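Local coordinates for putative ABC transporter, ATP-binding protein ComA (Streptococcus mutans, PDB 3K8U), which is a putative ATP-binding protein of an ABC transporter, here represented by its C39-family peptidase domain, of the papain-like clan CA, at residues D13-G18 and S42-Q47; E64-K69 and A135-P140; L80-I85 and Y98-S103; L94-V99 and G111-S116. One frame throughout, in Å; residues are numbered along the deposited sequence.

Contact 1. Residues D13-G18 and S42-Q47; sequences DTRDCG and SKTNKQ
T44 is the first residue of 42-47 to meet R15, directly after helix 35-41 has closed at K43 in a Schellman motif. Its methyl CG2, placed anti to the backbone N, comes within 3.3 Å of the carbonyl oxygen R15 O. The hydroxyl branch is directed instead to its own side of the contact: OG1 of T44 lies 2.7 Å from OG of S42 and also pairs with OG1 of T49, a small group of hydroxyls in which the proton is not assigned. The carbonyl T44 O receives a bond from a water at 2.8 Å, and NH1 of R15 donates to that same water from the edge of the guanidinium, in its plane, at 2.9 Å. This bridge links two segments that share no direct hydrogen bond. The loop lies on the type I turn D13-D16 that leads into helix 17-28, at the surface of the domain; D16, at the N-cap position, turns its carboxylate to a salt bridge with R39. At N45 the backbone oxygen touches the aliphatic part of R15, with N45 O 3.4 Å from CD. The N45 side chain leaves its CA away from R15, and its OD1 accepts a weak bond from the backbone of Q47. K46 then brings its main chain over one guanidinium face: its CA stands 3.7 Å above the plane, over the centre. The bend at chi3 (68°) in R15 brings NE to within 4.0 Å of CA of K46. NZ of K46 remains 5.7 Å from NH2 of R15, two like charges without contact.

Contact 2. Residues E64-K69 and A135-P140; sequences ETRSIK and AIFLAP
R66 and F137 stack across strands 64-69 and 135-140, which run antiparallel at 168° with their axes 4.8 Å apart. The stack is nearly flat: the guanidinium and ring planes differ by only 5°, their centres 4.6 Å apart. It is also displaced, since NH2 of R66 lies over the ring at 3.7 Å from CG of F137, while the middle of the guanidinium sits above CB of F137. The extended chain of the arginine carries NE toward F137, and the turn at chi4 (-88°) places CZ 3.7 Å from that CB of F137.

Apolar contacts continue on this face. CD1 of I68 meets CE2 of F137 at 3.7 Å, approaching obliquely, and CG1 of I68 packs on CB of A135. On the other face T65 and L138 lie side by side, pointing the same way, and CG2 of T65 is pressed to 3.4 Å from CD2 of L138, tighter than usual carbon contact. Helix 51-60 lies over T65 and S67, and it shares L138 with helix 17-28.

Backbone bonds come in three reciprocal pairs, E64 with A139, R66 with F137 and I68 with A135. The shortest runs from E64 N to A139 O at 2.6 Å. Between them, the non-hydrogen-bonded pairs T65-L138 and S67-I136 contribute CA-H...O contacts, among them L138 CA to E64 O at 3.3 Å.

These bonds join strand 63-69, at one edge of the sheet within the chain, to its neighbour 134-140. Because F137 also stacks with F84, the offset stack may add a modest cation-pi component, through NH2 of R66, to the F137-F84 pair.

Contact 3. Residues L80-I85 and Y98-S103; sequences LTYPFI and YVVYGS
F84 and V100 form an antiparallel hydrogen-bonded pair, V100 N to F84 O at 2.8 Å and F84 N to V100 O at 3.2 Å, followed by the non-hydrogen-bonded pair I85-V99. These are the open ends of the beta hairpin made by strands 84-90 and 93-104, in the middle of the sheet. Before F84 the regular pairing stops: the peptide bond preceding P83 is cis, and in the facing strand Y101 and G102 form a classic beta bulge opposite I109.

The ring of Y82 packs at this irregular end. It lies against the backbone of the bulge, with CA of G102 over one face, 3.6 Å from the centroid and 15° off the normal, a CH-pi contact. L80 packs on the opposite face. V100 O lies at the ring edge, near its plane, and CG1 of V100 touches CE1 of Y82.

V100 also serves F84. The two side chains lie side by side, and CB of V100 stands over the phenyl face in a second CH-pi contact, 4.1 Å from the centroid. With CG between the backbone N and the carbonyl carbon (chi1 59°), F84 has its ring beside V100. On the face of I85 and V99, P83 CB packs 3.8 Å from CG1 of V99 and also touches the ring of Y101, whose hydroxyl bonds to the backbone of K7. Helix 17-28 closes over V99, I85 and P83 on that side. At the far end of the Y82 side chain, its OH lies 3.4 Å from OG of S103, at best a weak hydrogen bond.

Contact 4. Residues L94-V99 and G111-S116; sequences LQHYYV and GDPDPS
OD1 of D112 is gripped by two donors that arrive from opposite faces of its carboxylate plane. NE2 of H96 donates at 2.7 Å, with an N-H...O angle of 161°; the oxygen lies in the plane of the imidazole, while the imidazole nitrogen stands above that of the carboxylate. The ring and carboxylate planes are 82° apart. The second donor is the backbone N of D114 at 3.0 Å, which closes an Asx turn and should help fix the rotation of the D112 side chain. A chi1 near 180°, anti to the backbone N, places CG of D112 beside the ring edge of H96.

OD2 of D112 accepts from a water that also donates to OH of Y98, a hydroxyl whose protein partner is E130. The Y98 ring slants against the carboxylate, its CE1 3.5 Å from CG of D112. Further along, V99 and G111 exchange two backbone bonds, the shorter from G111 N to V99 O at 2.7 Å. Where the pairing ends, CD of P113 packs 3.3 Å from Y97 O, a buried carbonyl with no hydrogen-bonding partner in the model.

All this lies at the open end of the hairpin formed by strands 93-104 and 107-112, away from its turn: helix 17-28 packs on H96 and P113, and strand 84-90 adjoins H96 and Y98 from the other edge of strand 93-104.

How the contacts relate
Contacts 2, 3 and 4 follow one another across a single antiparallel sheet. Strand 134-140 joins contact 2 to contact 3 through a probable hydrogen bond, I136 N to I85 O at 2.7 Å, while contacts 3 and 4 share Y98 and V99. Contact 1 belongs to the helical side, its centre about 11 Å from that of contact 4 and about 20 Å from that of contact 2. It nevertheless touches contact 4: SG of C17 lies 3.5 Å from CE1 of H96 and 3.2 Å from Y97 O. The resulting cluster of C17, H96 and D112 is consistent with the Cys-His-Asp arrangement known for C39 peptidases, a family of clan CA.

Contact 1. Residues D13-G18 and S42-Q47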
# COMPACT_ATOMS: atom_id res chain seq x y z
N ASP A 13 -3.09 -12.69 -9.04
CA ASP A 13 -2.35 -12.42 -10.28
C ASP A 13 -1.14 -11.58 -9.89
O ASP A 13 -1.25 -10.69 -9.05
CB ASP A 13 -3.21 -11.63 -11.28
CG ASP A 13 -4.25 -12.49 -11.98
OD1 ASP A 13 -4.02 -13.70 -12.17
OD2 ASP A 13 -5.31 -11.94 -12.36
N THR A 14 0.02 -11.86 -10.49
CA THR A 14 1.25 -11.14 -10.17
C THR A 14 1.23 -9.64 -10.44
O THR A 14 1.97 -8.88 -9.82
CB THR A 14 2.48 -11.77 -10.88
OG1 THR A 14 2.28 -11.76 -12.30
CG2 THR A 14 2.67 -13.21 -10.42
N ARG A 15 0.35 -9.20 -11.34
CA ARG A 15 0.25 -7.78 -11.69
C ARG A 15 -0.68 -6.98 -10.77
O ARG A 15 -0.76 -5.76 -10.88
CB ARG A 15 -0.27 -7.64 -13.12
CG ARG A 15 -1.78 -7.93 -13.26
CD ARG A 15 -2.27 -7.80 -14.69
NE ARG A 15 -1.74 -8.85 -15.56
CZ ARG A 15 -1.90 -8.89 -16.88
NH1 ARG A 15 -2.58 -7.94 -17.50
NH2 ARG A 15 -1.38 -9.89 -17.57
N ASP A 16 -1.34 -7.67 -9.84
CA ASP A 16 -2.33 -7.02 -8.97
C ASP A 16 -1.93 -6.45 -7.61
O ASP A 16 -2.81 -6.24 -6.77
CB ASP A 16 -3.53 -7.96 -8.77
CG ASP A 16 -4.34 -8.15 -10.04
OD1 ASP A 16 -4.35 -7.24 -10.89
OD2 ASP A 16 -4.99 -9.20 -10.17
N CYS A 17 -0.66 -6.15 -7.39
CA CYS A 17 -0.27 -5.61 -6.09
C CYS A 17 -0.91 -4.24 -5.82
O CYS A 17 -1.33 -3.96 -4.69
CB CYS A 17 1.25 -5.51 -5.95
SG CYS A 17 1.76 -5.31 -4.23
N GLY A 18 -0.99 -3.41 -6.86
CA GLY A 18 -1.60 -2.09 -6.73
C GLY A 18 -3.06 -2.19 -6.35
O GLY A 18 -3.51 -1.56 -5.39
N SER A 42 -7.61 1.49 -11.95
CA SER A 42 -6.23 1.98 -11.81
C SER A 42 -5.40 1.84 -13.08
O SER A 42 -4.20 2.14 -13.08
CB SER A 42 -5.54 1.25 -10.66
OG SER A 42 -5.47 -0.14 -10.90
N LYS A 43 -6.02 1.36 -14.16
CA LYS A 43 -5.34 1.17 -15.45
C LYS A 43 -4.15 0.21 -15.34
O LYS A 43 -3.13 0.37 -16.02
CB LYS A 43 -4.90 2.52 -16.03
CG LYS A 43 -6.06 3.45 -16.39
CD LYS A 43 -5.57 4.79 -16.91
CE LYS A 43 -6.72 5.64 -17.44
NZ LYS A 43 -7.77 5.89 -16.41
N THR A 44 -4.29 -0.79 -14.47
CA THR A 44 -3.25 -1.79 -14.25
C THR A 44 -3.03 -2.65 -15.49
O THR A 44 -3.98 -3.17 -16.07
CB THR A 44 -3.63 -2.70 -13.06
OG1 THR A 44 -3.74 -1.91 -11.87
CG2 THR A 44 -2.58 -3.78 -12.85
N ASN A 45 -1.77 -2.79 -15.89
CA ASN A 45 -1.42 -3.61 -17.05
C ASN A 45 -0.51 -4.76 -16.64
O ASN A 45 -0.38 -5.06 -15.45
CB ASN A 45 -0.76 -2.75 -18.15
CG ASN A 45 0.47 -1.99 -17.67
OD1 ASN A 45 1.21 -2.47 -16.81
ND2 ASN A 45 0.69 -0.81 -18.24
N LYS A 46 0.11 -5.41 -17.62
CA LYS A 46 1.01 -6.54 -17.38
C LYS A 46 2.13 -6.19 -16.40
O LYS A 46 2.48 -7.00 -15.53
CB LYS A 46 1.62 -7.03 -18.70
CG LYS A 46 2.64 -8.15 -18.55
CD LYS A 46 3.34 -8.46 -19.86
CE LYS A 46 4.51 -9.42 -19.66
NZ LYS A 46 4.08 -10.74 -19.13
N GLN A 47 2.70 -5.00 -16.54
CA GLN A 47 3.78 -4.53 -15.67
C GLN A 47 3.31 -4.17 -14.26
O GLN A 47 4.13 -4.06 -13.34
CB GLN A 47 4.49 -3.33 -16.30
CG GLN A 47 5.20 -3.64 -17.61
CD GLN A 47 5.90 -2.43 -18.19
OE1 GLN A 47 6.99 -2.06 -17.75
NE2 GLN A 47 5.27 -1.79 -19.17
O HOH W 1 -4.48 -5.90 -16.61

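Contact 2. Residues E64-K69 and A135-P140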
# COMPACT_ATOMS: atom_id res chain seq x y z
N GLU A 64 -9.76 11.25 -0.60
CA GLU A 64 -8.87 12.40 -0.71
C GLU A 64 -7.49 11.74 -0.66
O GLU A 64 -7.21 10.95 0.23
CB GLU A 64 -9.06 13.34 0.48
CG GLU A 64 -8.22 14.60 0.41
CD GLU A 64 -8.48 15.55 1.57
OE1 GLU A 64 -7.59 15.68 2.43
OE2 GLU A 64 -9.57 16.15 1.61
N THR A 65 -6.65 12.05 -1.64
CA THR A 65 -5.33 11.42 -1.70
C THR A 65 -4.17 12.40 -1.75
O THR A 65 -4.31 13.53 -2.19
CB THR A 65 -5.20 10.53 -2.96
OG1 THR A 65 -5.06 11.36 -4.12
CG2 THR A 65 -6.44 9.66 -3.13
N ARG A 66 -3.01 11.92 -1.30
CA ARG A 66 -1.78 12.70 -1.33
C ARG A 66 -0.61 11.74 -1.42
O ARG A 66 -0.61 10.67 -0.79
CB ARG A 66 -1.65 13.64 -0.12
CG ARG A 66 -1.39 12.99 1.22
CD ARG A 66 -1.30 14.06 2.30
NE ARG A 66 -0.93 13.53 3.61
CZ ARG A 66 -1.79 13.06 4.51
NH1 ARG A 66 -3.09 13.06 4.26
NH2 ARG A 66 -1.33 12.57 5.66
N SER A 67 0.35 12.08 -2.27
CA SER A 67 1.55 11.28 -2.47
C SER A 67 2.75 12.12 -2.03
O SER A 67 2.91 13.26 -2.47
CB SER A 67 1.70 10.89 -3.95
OG SER A 67 0.57 10.15 -4.37
N ILE A 68 3.56 11.56 -1.15
CA ILE A 68 4.71 12.28 -0.63
C ILE A 68 5.97 11.43 -0.67
O ILE A 68 5.91 10.21 -0.79
CB ILE A 68 4.49 12.71 0.84
CG1 ILE A 68 4.25 11.47 1.71
CG2 ILE A 68 3.30 13.66 0.95
CD1 ILE A 68 4.70 11.63 3.15
N LYS A 69 7.11 12.11 -0.63
CA LYS A 69 8.41 11.44 -0.60
C LYS A 69 8.86 11.64 0.84
O LYS A 69 9.03 12.77 1.30
CB LYS A 69 9.39 12.08 -1.57
CG LYS A 69 9.01 11.91 -3.04
CD LYS A 69 8.95 10.44 -3.45
CE LYS A 69 10.30 9.75 -3.35
NZ LYS A 69 10.26 8.34 -3.83
N ALA A 135 5.10 7.45 -0.30
CA ALA A 135 3.99 7.05 0.56
C ALA A 135 2.72 7.70 0.03
O ALA A 135 2.73 8.87 -0.35
CB ALA A 135 4.25 7.50 2.00
N ILE A 136 1.65 6.92 -0.03
CA ILE A 136 0.37 7.42 -0.51
C ILE A 136 -0.63 7.31 0.63
O ILE A 136 -0.86 6.23 1.16
CB ILE A 136 -0.14 6.61 -1.74
CG1 ILE A 136 0.88 6.72 -2.88
CG2 ILE A 136 -1.51 7.14 -2.20
CD1 ILE A 136 0.63 5.75 -4.03
N PHE A 137 -1.18 8.46 1.01
CA PHE A 137 -2.16 8.55 2.09
C PHE A 137 -3.55 8.78 1.50
O PHE A 137 -3.72 9.61 0.60
CB PHE A 137 -1.79 9.69 3.05
CG PHE A 137 -0.55 9.43 3.86
CD1 PHE A 137 -0.64 8.94 5.15
CD2 PHE A 137 0.71 9.65 3.31
CE1 PHE A 137 0.50 8.66 5.90
CE2 PHE A 137 1.86 9.38 4.05
CZ PHE A 137 1.76 8.88 5.35
N LEU A 138 -4.53 8.05 2.02
CA LEU A 138 -5.91 8.17 1.55
C LEU A 138 -6.84 8.47 2.72
O LEU A 138 -6.61 8.01 3.84
CB LEU A 138 -6.38 6.88 0.88
CG LEU A 138 -5.47 6.18 -0.14
CD1 LEU A 138 -6.18 4.94 -0.66
CD2 LEU A 138 -5.12 7.11 -1.28
N ALA A 139 -7.90 9.23 2.45
CA ALA A 139 -8.87 9.59 3.48
C ALA A 139 -10.23 9.84 2.85
O ALA A 139 -10.32 10.46 1.79
CB ALA A 139 -8.40 10.82 4.24
N PRO A 140 -11.31 9.34 3.47
CA PRO A 140 -12.67 9.53 2.95
C PRO A 140 -13.03 11.01 2.98
O PRO A 140 -12.89 11.67 4.01
CB PRO A 140 -13.52 8.74 3.94
CG PRO A 140 -12.60 7.65 4.40
CD PRO A 140 -11.32 8.42 4.62

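Contact 3. Residues L80-I85 and Y98-S103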
# COMPACT_ATOMS: atom_id res chain seq x y z
N LEU A 80 1.03 10.32 13.25
CA LEU A 80 0.94 9.67 11.94
C LEU A 80 -0.35 8.86 11.82
O LEU A 80 -0.73 8.14 12.74
CB LEU A 80 2.15 8.76 11.71
CG LEU A 80 2.28 8.10 10.34
CD1 LEU A 80 2.33 9.15 9.25
CD2 LEU A 80 3.53 7.24 10.30
N THR A 81 -1.05 9.03 10.70
CA THR A 81 -2.30 8.31 10.48
C THR A 81 -2.08 7.05 9.66
O THR A 81 -1.56 7.11 8.54
CB THR A 81 -3.35 9.18 9.77
OG1 THR A 81 -2.85 9.62 8.51
CG2 THR A 81 -3.72 10.39 10.63
N TYR A 82 -2.46 5.92 10.24
CA TYR A 82 -2.36 4.62 9.58
C TYR A 82 -3.78 4.22 9.21
O TYR A 82 -4.74 4.66 9.83
CB TYR A 82 -1.77 3.59 10.54
CG TYR A 82 -0.34 3.83 10.96
CD1 TYR A 82 0.72 3.42 10.15
CD2 TYR A 82 -0.05 4.43 12.19
CE1 TYR A 82 2.05 3.60 10.56
CE2 TYR A 82 1.27 4.61 12.60
CZ TYR A 82 2.31 4.19 11.79
OH TYR A 82 3.61 4.35 12.20
N PRO A 83 -3.93 3.37 8.17
CA PRO A 83 -2.85 2.80 7.36
C PRO A 83 -2.59 3.63 6.12
O PRO A 83 -3.35 4.55 5.80
CB PRO A 83 -3.44 1.44 6.98
CG PRO A 83 -4.87 1.80 6.70
CD PRO A 83 -5.23 2.75 7.84
N PHE A 84 -1.47 3.36 5.45
CA PHE A 84 -1.15 4.05 4.20
C PHE A 84 -0.38 3.11 3.28
O PHE A 84 -0.00 2.00 3.68
CB PHE A 84 -0.43 5.38 4.43
CG PHE A 84 0.86 5.28 5.19
CD1 PHE A 84 2.07 5.19 4.51
CD2 PHE A 84 0.87 5.32 6.58
CE1 PHE A 84 3.27 5.14 5.21
CE2 PHE A 84 2.06 5.27 7.29
CZ PHE A 84 3.26 5.18 6.60
N ILE A 85 -0.18 3.54 2.04
CA ILE A 85 0.50 2.73 1.04
C ILE A 85 1.93 3.19 0.77
O ILE A 85 2.20 4.39 0.77
CB ILE A 85 -0.31 2.76 -0.28
CG1 ILE A 85 -1.70 2.17 -0.04
CG2 ILE A 85 0.42 2.01 -1.39
CD1 ILE A 85 -2.70 2.47 -1.14
N TYR A 98 3.20 -2.08 -0.31
CA TYR A 98 2.79 -2.65 0.97
C TYR A 98 1.80 -1.67 1.57
O TYR A 98 1.74 -0.50 1.20
CB TYR A 98 3.92 -2.69 2.00
CG TYR A 98 5.08 -3.62 1.77
CD1 TYR A 98 4.98 -4.74 0.95
CD2 TYR A 98 6.29 -3.40 2.44
CE1 TYR A 98 6.06 -5.61 0.79
CE2 TYR A 98 7.37 -4.25 2.29
CZ TYR A 98 7.25 -5.36 1.47
OH TYR A 98 8.33 -6.20 1.34
N VAL A 99 1.02 -2.18 2.53
CA VAL A 99 0.13 -1.34 3.30
C VAL A 99 0.91 -1.25 4.62
O VAL A 99 1.55 -2.22 5.02
CB VAL A 99 -1.22 -2.02 3.58
CG1 VAL A 99 -2.05 -1.16 4.52
CG2 VAL A 99 -1.99 -2.26 2.28
N VAL A 100 0.96 -0.07 5.23
CA VAL A 100 1.65 0.06 6.51
C VAL A 100 0.57 0.31 7.55
O VAL A 100 -0.19 1.27 7.46
CB VAL A 100 2.70 1.21 6.51
CG1 VAL A 100 3.38 1.28 7.87
CG2 VAL A 100 3.74 0.95 5.44
N TYR A 101 0.48 -0.60 8.52
CA TYR A 101 -0.54 -0.53 9.57
C TYR A 101 -0.10 0.12 10.87
O TYR A 101 -0.93 0.64 11.62
CB TYR A 101 -1.04 -1.94 9.89
CG TYR A 101 -1.64 -2.66 8.71
CD1 TYR A 101 -2.91 -2.33 8.23
CD2 TYR A 101 -0.93 -3.67 8.07
CE1 TYR A 101 -3.46 -2.99 7.14
CE2 TYR A 101 -1.47 -4.34 6.98
CZ TYR A 101 -2.72 -4.00 6.52
OH TYR A 101 -3.23 -4.66 5.43
N GLY A 102 1.20 0.06 11.15
CA GLY A 102 1.69 0.65 12.38
C GLY A 102 3.15 0.36 12.62
O GLY A 102 3.85 -0.17 11.75
N SER A 103 3.62 0.72 13.81
CA SER A 103 5.00 0.49 14.19
C SER A 103 5.07 0.12 15.66
O SER A 103 4.32 0.66 16.49
CB SER A 103 5.84 1.75 13.94
OG SER A 103 5.39 2.84 14.72

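Contact 4. Residues L94-V99 and G111-S116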
# COMPACT_ATOMS: atom_id res chain seq x y z
N LEU A 94 9.55 -3.86 -9.78
CA LEU A 94 9.57 -2.40 -9.72
C LEU A 94 8.23 -1.75 -9.41
O LEU A 94 8.15 -0.53 -9.26
CB LEU A 94 10.14 -1.83 -11.02
CG LEU A 94 11.62 -2.09 -11.30
CD1 LEU A 94 11.95 -1.69 -12.73
CD2 LEU A 94 12.48 -1.33 -10.31
N GLN A 95 7.18 -2.56 -9.30
CA GLN A 95 5.84 -2.06 -9.00
C GLN A 95 5.15 -2.85 -7.89
O GLN A 95 4.02 -3.32 -8.04
CB GLN A 95 4.97 -2.05 -10.27
CG GLN A 95 5.46 -1.12 -11.37
CD GLN A 95 5.28 0.36 -11.06
OE1 GLN A 95 5.14 0.75 -9.90
NE2 GLN A 95 5.27 1.18 -12.10
N HIS A 96 5.84 -3.00 -6.77
CA HIS A 96 5.28 -3.71 -5.62
C HIS A 96 4.98 -2.67 -4.54
O HIS A 96 5.68 -1.67 -4.42
CB HIS A 96 6.25 -4.77 -5.09
CG HIS A 96 5.58 -5.82 -4.27
ND1 HIS A 96 4.91 -6.89 -4.84
CD2 HIS A 96 5.44 -5.96 -2.93
CE1 HIS A 96 4.38 -7.63 -3.88
NE2 HIS A 96 4.69 -7.09 -2.72
N TYR A 97 3.93 -2.91 -3.76
CA TYR A 97 3.54 -1.99 -2.70
C TYR A 97 3.14 -2.75 -1.45
O TYR A 97 2.76 -3.92 -1.53
CB TYR A 97 2.32 -1.15 -3.13
CG TYR A 97 2.51 -0.33 -4.39
CD1 TYR A 97 2.90 1.00 -4.32
CD2 TYR A 97 2.33 -0.90 -5.65
CE1 TYR A 97 3.10 1.76 -5.48
CE2 TYR A 97 2.52 -0.16 -6.81
CZ TYR A 97 2.91 1.16 -6.71
OH TYR A 97 3.12 1.89 -7.86
N TYR A 98 3.20 -2.08 -0.31
CA TYR A 98 2.79 -2.65 0.97
C TYR A 98 1.80 -1.67 1.57
O TYR A 98 1.74 -0.50 1.20
CB TYR A 98 3.92 -2.69 2.00
CG TYR A 98 5.08 -3.62 1.77
CD1 TYR A 98 4.98 -4.74 0.95
CD2 TYR A 98 6.29 -3.40 2.44
CE1 TYR A 98 6.06 -5.61 0.79
CE2 TYR A 98 7.37 -4.25 2.29
CZ TYR A 98 7.25 -5.36 1.47
OH TYR A 98 8.33 -6.20 1.34
N VAL A 99 1.02 -2.18 2.53
CA VAL A 99 0.13 -1.34 3.30
C VAL A 99 0.91 -1.25 4.62
O VAL A 99 1.55 -2.22 5.02
CB VAL A 99 -1.22 -2.02 3.58
CG1 VAL A 99 -2.05 -1.16 4.52
CG2 VAL A 99 -1.99 -2.26 2.28
N GLY A 111 1.49 -4.91 5.38
CA GLY A 111 0.61 -5.82 4.69
C GLY A 111 1.12 -5.98 3.28
O GLY A 111 1.10 -5.04 2.49
N ASP A 112 1.66 -7.16 2.99
CA ASP A 112 2.19 -7.45 1.66
C ASP A 112 1.17 -8.33 0.93
O ASP A 112 0.92 -9.46 1.34
CB ASP A 112 3.53 -8.19 1.81
CG ASP A 112 4.17 -8.54 0.47
OD1 ASP A 112 3.57 -8.29 -0.59
OD2 ASP A 112 5.30 -9.08 0.48
N PRO A 113 0.58 -7.82 -0.17
CA PRO A 113 -0.41 -8.56 -0.97
C PRO A 113 0.05 -9.96 -1.40
O PRO A 113 -0.78 -10.81 -1.72
CB PRO A 113 -0.65 -7.64 -2.16
CG PRO A 113 -0.48 -6.27 -1.54
CD PRO A 113 0.77 -6.46 -0.71
N ASP A 114 1.37 -10.18 -1.45
CA ASP A 114 1.94 -11.48 -1.80
C ASP A 114 1.25 -12.46 -0.83
O ASP A 114 1.38 -12.33 0.38
CB ASP A 114 3.46 -11.45 -1.53
CG ASP A 114 4.16 -12.78 -1.78
OD1 ASP A 114 3.54 -13.86 -1.69
OD2 ASP A 114 5.38 -12.74 -2.03
N PRO A 115 0.48 -13.43 -1.36
CA PRO A 115 -0.24 -14.39 -0.52
C PRO A 115 0.60 -15.29 0.38
O PRO A 115 0.07 -15.90 1.31
CB PRO A 115 -1.09 -15.17 -1.52
CG PRO A 115 -0.30 -15.10 -2.79
CD PRO A 115 0.19 -13.66 -2.79
N SER A 116 1.91 -15.34 0.14
CA SER A 116 2.81 -16.13 0.97
C SER A 116 3.43 -15.28 2.08
O SER A 116 4.20 -15.78 2.90
CB SER A 116 3.92 -16.78 0.11
OG SER A 116 4.86 -15.84 -0.37
O HOH W 2 7.56 -8.75 2.05